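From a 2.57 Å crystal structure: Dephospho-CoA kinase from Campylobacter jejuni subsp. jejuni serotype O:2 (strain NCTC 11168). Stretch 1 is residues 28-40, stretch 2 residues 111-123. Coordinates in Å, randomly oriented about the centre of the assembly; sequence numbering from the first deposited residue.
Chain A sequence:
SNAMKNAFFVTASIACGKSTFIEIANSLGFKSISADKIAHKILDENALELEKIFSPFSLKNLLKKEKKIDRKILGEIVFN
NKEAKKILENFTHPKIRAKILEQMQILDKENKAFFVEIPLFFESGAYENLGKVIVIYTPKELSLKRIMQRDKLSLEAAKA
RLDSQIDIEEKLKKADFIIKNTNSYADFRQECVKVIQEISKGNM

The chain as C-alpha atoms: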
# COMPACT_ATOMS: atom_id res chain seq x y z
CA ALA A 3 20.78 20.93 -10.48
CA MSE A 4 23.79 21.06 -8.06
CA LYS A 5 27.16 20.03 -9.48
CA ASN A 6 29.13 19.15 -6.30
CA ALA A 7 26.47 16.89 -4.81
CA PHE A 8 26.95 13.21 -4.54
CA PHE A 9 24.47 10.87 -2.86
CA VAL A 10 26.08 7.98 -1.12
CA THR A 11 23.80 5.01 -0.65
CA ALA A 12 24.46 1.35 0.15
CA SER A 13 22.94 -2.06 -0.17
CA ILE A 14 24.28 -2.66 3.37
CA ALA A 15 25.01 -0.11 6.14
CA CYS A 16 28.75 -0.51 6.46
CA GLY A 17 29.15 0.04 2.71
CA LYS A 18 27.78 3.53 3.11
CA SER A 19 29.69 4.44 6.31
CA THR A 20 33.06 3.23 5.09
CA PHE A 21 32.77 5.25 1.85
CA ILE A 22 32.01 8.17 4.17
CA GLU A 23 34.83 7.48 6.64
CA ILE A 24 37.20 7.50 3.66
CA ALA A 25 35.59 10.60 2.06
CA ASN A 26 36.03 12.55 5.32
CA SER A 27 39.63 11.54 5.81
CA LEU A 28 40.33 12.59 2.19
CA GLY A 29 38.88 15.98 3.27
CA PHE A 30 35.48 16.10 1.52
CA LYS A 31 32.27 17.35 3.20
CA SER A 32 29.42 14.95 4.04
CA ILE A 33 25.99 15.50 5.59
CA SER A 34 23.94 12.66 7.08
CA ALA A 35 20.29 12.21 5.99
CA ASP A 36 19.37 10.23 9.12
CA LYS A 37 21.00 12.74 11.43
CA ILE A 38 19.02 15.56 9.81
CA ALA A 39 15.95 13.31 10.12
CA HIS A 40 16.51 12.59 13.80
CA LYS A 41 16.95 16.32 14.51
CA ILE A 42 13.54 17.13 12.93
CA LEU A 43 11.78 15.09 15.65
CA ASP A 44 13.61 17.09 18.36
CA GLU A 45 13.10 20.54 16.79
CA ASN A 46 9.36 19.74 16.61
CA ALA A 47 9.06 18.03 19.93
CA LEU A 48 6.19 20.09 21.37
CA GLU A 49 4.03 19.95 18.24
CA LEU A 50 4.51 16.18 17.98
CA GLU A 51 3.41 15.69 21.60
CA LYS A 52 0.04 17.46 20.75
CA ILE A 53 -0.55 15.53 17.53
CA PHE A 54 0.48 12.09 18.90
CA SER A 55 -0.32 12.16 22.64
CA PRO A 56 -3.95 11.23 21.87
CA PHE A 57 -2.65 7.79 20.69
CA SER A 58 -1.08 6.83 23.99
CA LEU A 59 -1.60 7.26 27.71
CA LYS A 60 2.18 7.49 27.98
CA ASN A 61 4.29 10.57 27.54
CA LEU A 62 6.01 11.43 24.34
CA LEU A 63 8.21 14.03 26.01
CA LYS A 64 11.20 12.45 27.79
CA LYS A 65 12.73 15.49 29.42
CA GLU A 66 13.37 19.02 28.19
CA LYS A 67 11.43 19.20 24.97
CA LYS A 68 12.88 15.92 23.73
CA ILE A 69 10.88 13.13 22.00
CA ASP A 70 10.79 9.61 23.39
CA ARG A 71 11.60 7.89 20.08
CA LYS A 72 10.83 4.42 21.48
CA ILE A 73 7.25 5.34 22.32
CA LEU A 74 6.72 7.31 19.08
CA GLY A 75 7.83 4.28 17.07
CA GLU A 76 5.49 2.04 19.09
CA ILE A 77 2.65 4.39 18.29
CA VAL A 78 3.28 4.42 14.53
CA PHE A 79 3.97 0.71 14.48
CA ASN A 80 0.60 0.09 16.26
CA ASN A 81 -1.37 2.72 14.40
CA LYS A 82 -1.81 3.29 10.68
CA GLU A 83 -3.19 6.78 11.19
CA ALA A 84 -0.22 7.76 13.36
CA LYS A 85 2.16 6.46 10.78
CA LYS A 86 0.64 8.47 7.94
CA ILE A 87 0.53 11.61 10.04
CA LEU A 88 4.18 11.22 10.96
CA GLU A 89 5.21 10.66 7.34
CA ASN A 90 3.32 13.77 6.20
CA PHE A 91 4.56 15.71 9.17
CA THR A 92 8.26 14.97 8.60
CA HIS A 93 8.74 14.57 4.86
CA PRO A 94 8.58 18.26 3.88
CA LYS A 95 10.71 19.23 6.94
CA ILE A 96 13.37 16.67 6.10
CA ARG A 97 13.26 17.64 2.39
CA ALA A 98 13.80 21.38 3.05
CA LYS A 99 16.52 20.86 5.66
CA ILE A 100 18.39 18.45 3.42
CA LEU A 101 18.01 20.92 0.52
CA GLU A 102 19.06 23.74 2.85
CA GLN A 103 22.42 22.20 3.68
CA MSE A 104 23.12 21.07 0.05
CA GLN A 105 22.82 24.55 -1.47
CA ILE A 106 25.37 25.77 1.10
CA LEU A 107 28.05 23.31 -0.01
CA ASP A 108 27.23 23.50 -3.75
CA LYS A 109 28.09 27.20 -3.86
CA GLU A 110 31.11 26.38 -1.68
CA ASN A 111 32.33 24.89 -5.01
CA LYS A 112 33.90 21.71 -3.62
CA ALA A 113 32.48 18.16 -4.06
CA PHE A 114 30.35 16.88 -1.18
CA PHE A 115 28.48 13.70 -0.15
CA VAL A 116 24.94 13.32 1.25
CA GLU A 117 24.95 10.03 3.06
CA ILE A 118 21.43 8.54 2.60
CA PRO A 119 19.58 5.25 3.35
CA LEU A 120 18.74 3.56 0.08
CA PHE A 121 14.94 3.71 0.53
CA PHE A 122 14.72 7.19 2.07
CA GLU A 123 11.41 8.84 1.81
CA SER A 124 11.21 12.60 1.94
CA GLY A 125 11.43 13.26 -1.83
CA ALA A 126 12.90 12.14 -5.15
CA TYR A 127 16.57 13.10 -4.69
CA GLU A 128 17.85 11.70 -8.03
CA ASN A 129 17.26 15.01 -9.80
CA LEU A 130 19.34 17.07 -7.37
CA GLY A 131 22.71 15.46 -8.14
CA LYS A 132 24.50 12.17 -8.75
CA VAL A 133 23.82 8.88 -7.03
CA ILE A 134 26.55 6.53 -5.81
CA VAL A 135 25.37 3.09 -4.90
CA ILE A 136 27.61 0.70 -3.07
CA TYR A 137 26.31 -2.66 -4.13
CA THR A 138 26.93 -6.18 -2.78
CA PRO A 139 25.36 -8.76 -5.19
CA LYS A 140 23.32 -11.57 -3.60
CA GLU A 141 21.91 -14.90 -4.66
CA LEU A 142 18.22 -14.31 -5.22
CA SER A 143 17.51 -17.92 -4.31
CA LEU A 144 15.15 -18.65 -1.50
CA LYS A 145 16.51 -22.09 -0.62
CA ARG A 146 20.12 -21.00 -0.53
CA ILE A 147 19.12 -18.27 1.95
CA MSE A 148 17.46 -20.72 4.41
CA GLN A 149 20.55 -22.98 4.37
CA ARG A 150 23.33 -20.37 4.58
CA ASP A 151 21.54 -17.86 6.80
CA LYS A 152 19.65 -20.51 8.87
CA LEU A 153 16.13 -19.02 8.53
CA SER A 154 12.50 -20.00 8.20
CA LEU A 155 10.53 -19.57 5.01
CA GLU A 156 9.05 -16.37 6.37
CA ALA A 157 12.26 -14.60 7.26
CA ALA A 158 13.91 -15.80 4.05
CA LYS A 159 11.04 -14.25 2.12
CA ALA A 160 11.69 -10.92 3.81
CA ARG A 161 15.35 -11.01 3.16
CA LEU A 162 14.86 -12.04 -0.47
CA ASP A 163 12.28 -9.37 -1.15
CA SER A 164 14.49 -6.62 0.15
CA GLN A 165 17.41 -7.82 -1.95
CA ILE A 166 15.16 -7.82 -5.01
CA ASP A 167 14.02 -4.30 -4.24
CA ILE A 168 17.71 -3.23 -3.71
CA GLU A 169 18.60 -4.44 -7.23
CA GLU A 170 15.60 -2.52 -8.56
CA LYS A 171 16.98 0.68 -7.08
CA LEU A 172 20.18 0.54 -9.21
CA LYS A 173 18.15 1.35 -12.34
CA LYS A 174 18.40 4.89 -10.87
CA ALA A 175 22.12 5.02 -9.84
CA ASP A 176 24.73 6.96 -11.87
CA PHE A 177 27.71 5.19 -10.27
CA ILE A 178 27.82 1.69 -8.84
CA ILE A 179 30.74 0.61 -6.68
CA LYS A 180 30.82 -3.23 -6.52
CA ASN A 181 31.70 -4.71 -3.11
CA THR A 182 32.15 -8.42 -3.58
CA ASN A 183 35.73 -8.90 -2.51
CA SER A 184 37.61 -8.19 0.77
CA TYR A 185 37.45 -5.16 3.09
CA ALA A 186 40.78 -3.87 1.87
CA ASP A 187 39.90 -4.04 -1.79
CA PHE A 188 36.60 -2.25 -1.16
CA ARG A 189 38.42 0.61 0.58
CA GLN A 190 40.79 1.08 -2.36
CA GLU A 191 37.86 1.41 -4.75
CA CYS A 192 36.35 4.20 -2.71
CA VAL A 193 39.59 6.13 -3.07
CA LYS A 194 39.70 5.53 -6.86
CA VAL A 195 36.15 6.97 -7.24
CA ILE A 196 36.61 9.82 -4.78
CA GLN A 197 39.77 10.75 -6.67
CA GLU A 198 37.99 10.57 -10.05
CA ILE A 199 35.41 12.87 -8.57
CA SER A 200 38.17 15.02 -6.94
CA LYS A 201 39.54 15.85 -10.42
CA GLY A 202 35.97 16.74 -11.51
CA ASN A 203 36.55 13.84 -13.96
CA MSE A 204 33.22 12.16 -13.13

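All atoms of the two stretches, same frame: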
# COMPACT_ATOMS: atom_id res chain seq x y z
N LEU A 28 39.87 11.88 3.40
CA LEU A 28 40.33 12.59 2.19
C LEU A 28 39.90 14.07 2.09
O LEU A 28 40.23 14.75 1.11
CB LEU A 28 39.88 11.83 0.94
CG LEU A 28 40.47 10.42 0.75
CD1 LEU A 28 40.14 9.92 -0.65
CD2 LEU A 28 41.99 10.36 0.98
N GLY A 29 39.16 14.55 3.09
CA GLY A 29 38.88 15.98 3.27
C GLY A 29 37.62 16.51 2.61
O GLY A 29 37.45 17.73 2.50
N PHE A 30 36.72 15.63 2.16
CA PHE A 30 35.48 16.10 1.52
C PHE A 30 34.33 16.15 2.52
O PHE A 30 34.28 15.33 3.43
CB PHE A 30 35.11 15.22 0.34
CG PHE A 30 36.08 15.32 -0.80
CD1 PHE A 30 35.84 16.20 -1.85
CD2 PHE A 30 37.23 14.53 -0.83
CE1 PHE A 30 36.72 16.29 -2.91
CE2 PHE A 30 38.12 14.62 -1.89
CZ PHE A 30 37.86 15.51 -2.93
N LYS A 31 33.43 17.12 2.31
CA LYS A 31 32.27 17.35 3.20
C LYS A 31 31.14 16.33 3.00
O LYS A 31 30.70 16.10 1.89
CB LYS A 31 31.66 18.74 2.92
CG LYS A 31 32.59 19.94 3.12
CD LYS A 31 32.66 20.38 4.58
CE LYS A 31 33.01 21.85 4.71
NZ LYS A 31 32.85 22.36 6.11
N SER A 32 30.65 15.74 4.09
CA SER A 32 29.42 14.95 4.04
C SER A 32 28.37 15.46 5.01
O SER A 32 28.70 15.94 6.09
CB SER A 32 29.69 13.50 4.41
OG SER A 32 30.00 13.42 5.80
N ILE A 33 27.11 15.33 4.62
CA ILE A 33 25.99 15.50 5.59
C ILE A 33 25.26 14.18 5.72
O ILE A 33 25.24 13.37 4.80
CB ILE A 33 25.01 16.63 5.18
CG1 ILE A 33 24.30 16.31 3.87
CG2 ILE A 33 25.77 17.94 5.05
CD1 ILE A 33 23.58 17.49 3.26
N SER A 34 24.70 13.92 6.89
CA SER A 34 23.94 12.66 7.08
C SER A 34 22.43 12.90 6.99
O SER A 34 21.90 13.78 7.67
CB SER A 34 24.29 12.02 8.41
OG SER A 34 23.45 10.90 8.65
N ALA A 35 21.75 12.10 6.16
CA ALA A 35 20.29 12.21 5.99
C ALA A 35 19.59 11.80 7.26
O ALA A 35 18.72 12.53 7.73
CB ALA A 35 19.79 11.40 4.81
N ASP A 36 19.99 10.68 7.86
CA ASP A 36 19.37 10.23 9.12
C ASP A 36 19.61 11.15 10.29
O ASP A 36 18.78 11.23 11.18
CB ASP A 36 19.83 8.83 9.52
CG ASP A 36 19.18 7.77 8.69
OD1 ASP A 36 18.40 8.14 7.78
OD2 ASP A 36 19.44 6.57 8.94
N LYS A 37 20.74 11.84 10.32
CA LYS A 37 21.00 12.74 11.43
C LYS A 37 20.02 13.91 11.28
O LYS A 37 19.23 14.19 12.19
CB LYS A 37 22.46 13.19 11.47
CG LYS A 37 23.44 12.05 11.79
CD LYS A 37 23.60 11.83 13.30
CE LYS A 37 24.70 10.81 13.64
NZ LYS A 37 24.14 9.47 14.01
N ILE A 38 20.02 14.53 10.11
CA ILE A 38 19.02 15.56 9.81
C ILE A 38 17.59 15.09 10.18
O ILE A 38 16.83 15.83 10.81
CB ILE A 38 19.05 15.97 8.34
CG1 ILE A 38 20.34 16.71 8.03
CG2 ILE A 38 17.91 16.90 8.03
CD1 ILE A 38 20.69 16.77 6.55
N ALA A 39 17.26 13.87 9.81
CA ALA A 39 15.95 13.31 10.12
C ALA A 39 15.67 13.23 11.62
O ALA A 39 14.58 13.58 12.09
CB ALA A 39 15.78 11.94 9.48
N HIS A 40 16.67 12.79 12.37
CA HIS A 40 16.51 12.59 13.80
C HIS A 40 16.33 13.95 14.48
O HIS A 40 15.53 14.08 15.43
CB HIS A 40 17.72 11.79 14.34
CG HIS A 40 17.73 11.63 15.83
ND1 HIS A 40 18.88 11.33 16.53
CD2 HIS A 40 16.75 11.74 16.76
CE1 HIS A 40 18.61 11.26 17.82
NE2 HIS A 40 17.32 11.51 17.98
N ASN A 111 31.53 25.33 -3.85
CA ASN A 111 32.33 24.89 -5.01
C ASN A 111 33.35 23.77 -4.79
O ASN A 111 34.30 23.67 -5.54
CB ASN A 111 32.98 26.10 -5.67
CG ASN A 111 32.08 26.73 -6.72
OD1 ASN A 111 31.62 26.04 -7.63
ND2 ASN A 111 31.82 28.03 -6.59
N LYS A 112 33.12 22.92 -3.79
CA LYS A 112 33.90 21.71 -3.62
C LYS A 112 32.91 20.52 -3.55
O LYS A 112 31.80 20.67 -3.04
CB LYS A 112 34.74 21.80 -2.35
CG LYS A 112 35.80 20.72 -2.23
CD LYS A 112 36.27 20.53 -0.79
CE LYS A 112 36.95 19.17 -0.63
NZ LYS A 112 37.79 19.09 0.59
N ALA A 113 33.31 19.37 -4.09
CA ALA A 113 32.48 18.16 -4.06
C ALA A 113 32.14 17.79 -2.64
O ALA A 113 33.01 17.92 -1.74
CB ALA A 113 33.17 17.00 -4.74
N PHE A 114 30.89 17.32 -2.46
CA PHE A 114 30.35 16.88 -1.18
C PHE A 114 29.38 15.68 -1.31
O PHE A 114 28.79 15.44 -2.38
CB PHE A 114 29.69 18.05 -0.43
CG PHE A 114 28.41 18.55 -1.06
CD1 PHE A 114 27.17 18.14 -0.57
CD2 PHE A 114 28.44 19.45 -2.13
CE1 PHE A 114 25.99 18.60 -1.16
CE2 PHE A 114 27.27 19.92 -2.71
CZ PHE A 114 26.04 19.49 -2.22
N PHE A 115 29.21 14.96 -0.20
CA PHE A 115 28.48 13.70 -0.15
C PHE A 115 27.33 13.70 0.89
O PHE A 115 27.53 13.93 2.08
CB PHE A 115 29.47 12.56 0.11
CG PHE A 115 30.47 12.38 -1.01
CD1 PHE A 115 30.09 11.76 -2.19
CD2 PHE A 115 31.77 12.87 -0.91
CE1 PHE A 115 30.97 11.61 -3.25
CE2 PHE A 115 32.66 12.73 -1.97
CZ PHE A 115 32.26 12.10 -3.14
N VAL A 116 26.12 13.48 0.40
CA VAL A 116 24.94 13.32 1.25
C VAL A 116 24.79 11.84 1.51
O VAL A 116 24.36 11.05 0.65
CB VAL A 116 23.65 13.83 0.54
CG1 VAL A 116 22.45 13.69 1.44
CG2 VAL A 116 23.81 15.28 0.07
N GLU A 117 25.19 11.41 2.69
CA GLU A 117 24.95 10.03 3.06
C GLU A 117 23.43 9.84 3.15
O GLU A 117 22.74 10.68 3.74
CB GLU A 117 25.63 9.72 4.39
CG GLU A 117 25.18 8.41 5.00
CD GLU A 117 26.09 7.95 6.12
OE1 GLU A 117 26.85 8.78 6.66
OE2 GLU A 117 26.02 6.74 6.46
N ILE A 118 22.90 8.76 2.58
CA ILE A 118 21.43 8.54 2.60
C ILE A 118 21.04 7.06 2.55
O ILE A 118 21.55 6.32 1.71
CB ILE A 118 20.76 9.33 1.46
CG1 ILE A 118 19.24 9.29 1.56
CG2 ILE A 118 21.20 8.82 0.11
CD1 ILE A 118 18.52 10.18 0.56
N PRO A 119 20.15 6.61 3.45
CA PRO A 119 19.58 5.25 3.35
C PRO A 119 18.87 4.99 2.04
O PRO A 119 18.10 5.81 1.57
CB PRO A 119 18.56 5.19 4.49
CG PRO A 119 18.93 6.29 5.45
CD PRO A 119 19.75 7.30 4.69
N LEU A 120 19.15 3.84 1.46
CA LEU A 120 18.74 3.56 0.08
C LEU A 120 17.28 3.87 -0.15
O LEU A 120 16.97 4.46 -1.18
CB LEU A 120 19.08 2.11 -0.31
CG LEU A 120 18.78 1.62 -1.74
CD1 LEU A 120 19.42 2.51 -2.79
CD2 LEU A 120 19.23 0.18 -1.94
N PHE A 121 16.38 3.48 0.76
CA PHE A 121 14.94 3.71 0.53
C PHE A 121 14.38 4.89 1.33
O PHE A 121 13.35 4.79 1.97
CB PHE A 121 14.14 2.43 0.80
CG PHE A 121 14.52 1.29 -0.09
CD1 PHE A 121 15.56 0.43 0.28
CD2 PHE A 121 13.85 1.06 -1.28
CE1 PHE A 121 15.92 -0.62 -0.53
CE2 PHE A 121 14.21 0.02 -2.10
CZ PHE A 121 15.26 -0.82 -1.73
N PHE A 122 15.05 6.03 1.27
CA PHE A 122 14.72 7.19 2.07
C PHE A 122 13.57 7.83 1.40
O PHE A 122 13.46 7.78 0.20
CB PHE A 122 15.87 8.18 2.07
CG PHE A 122 15.92 9.09 3.26
CD1 PHE A 122 15.93 10.45 3.09
CD2 PHE A 122 16.01 8.58 4.55
CE1 PHE A 122 16.02 11.29 4.17
CE2 PHE A 122 16.08 9.42 5.65
CZ PHE A 122 16.08 10.78 5.46
N GLU A 123 12.75 8.50 2.20
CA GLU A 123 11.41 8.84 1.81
C GLU A 123 11.20 10.26 1.30
O GLU A 123 10.50 10.47 0.30
CB GLU A 123 10.49 8.61 3.00
CG GLU A 123 10.11 7.16 3.23
CD GLU A 123 9.01 6.99 4.27
OE1 GLU A 123 8.65 7.97 4.97
OE2 GLU A 123 8.50 5.86 4.40

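Two parallel β-strands, zipped by a ladder of backbone hydrogen bonds, form the centre of this contact, which is extended at one end by a lysine clasped over an aromatic ring and at the other by the first turn of a helix packed on a proline and a phenylalanine. Touching residues are at least 82 positions apart in sequence, and together the two sides bury 761 Å².

The ladder follows the parallel rule that one residue reaches across to two. Phe115 N donates to Lys31 O at 2.8 Å, and Ile33 N donates to Phe115 O at 2.9 Å; then Glu117 N donates to Ile33 O at 2.9 Å, and Ala35 N donates to Glu117 O at 3.0 Å. The strand axes come within 4.6 Å and diverge by only 18°. Between these bonds, Ser32 CA lies 2.9 Å from Phe115 O, a CA-H...O contact where the backbones run close, at a residue whose own amide takes no part in the ladder.

Side chains alternate across the sheet. On one face Ile33 pairs with Val116, Ile33 CD1 reaching to 3.9 Å from Val116 CG2; two β-branched residues suit extended backbone and give this face an apolar patch. The other face carries Ser32 beside Phe115 and Ser34 beside Glu117, so two small polar side chains sit next to larger neighbours.

Before the strand, Gly29 ends a helix in a Schellman motif, and its positive phi of 91° is a conformation that favours glycine. Its carbonyl is free to accept from Lys112: NZ to Gly29 O is 2.4 Å, a very short hydrogen bond. The lysine gets there with all four chi angles in t, an extended arm whose NZ also stands over the face of the Phe30 ring, 4.5 Å from its centroid, in a cation-pi interaction. One ammonium thus serves a carbonyl and a ring at once. Phe30, its CB pointing toward the other stretch, is the residue of stretch 1 most covered by the contact: its CD1 lies 4.0 Å from Ala113 CB, while Ala113 O sits at the ring edge and Phe30 CB lies 4.2 Å from Phe115 CE2.

At the far end the strand turns straight into a helix. Ser34 is the N-cap, its OG accepting a weak bond from Lys37 N at 3.3 Å. Ala35 then does double duty: its amide closes the ladder while its CB, pointing toward stretch 2 on a buried residue, packs 3.9 Å from Ile118 CG1, 4.1 Å from Pro119 CD and over the face of the Phe122 ring, 4.1 Å from the ring centroid. Such a small side chain lets the helix start lie close to the ring. One turn on, Ala39 CB meets the edge of the same ring, 4.2 Å from Phe122 CZ. Asp36 borders this patch, with OD1 3.0 Å from Pro119 CG, and remains exposed.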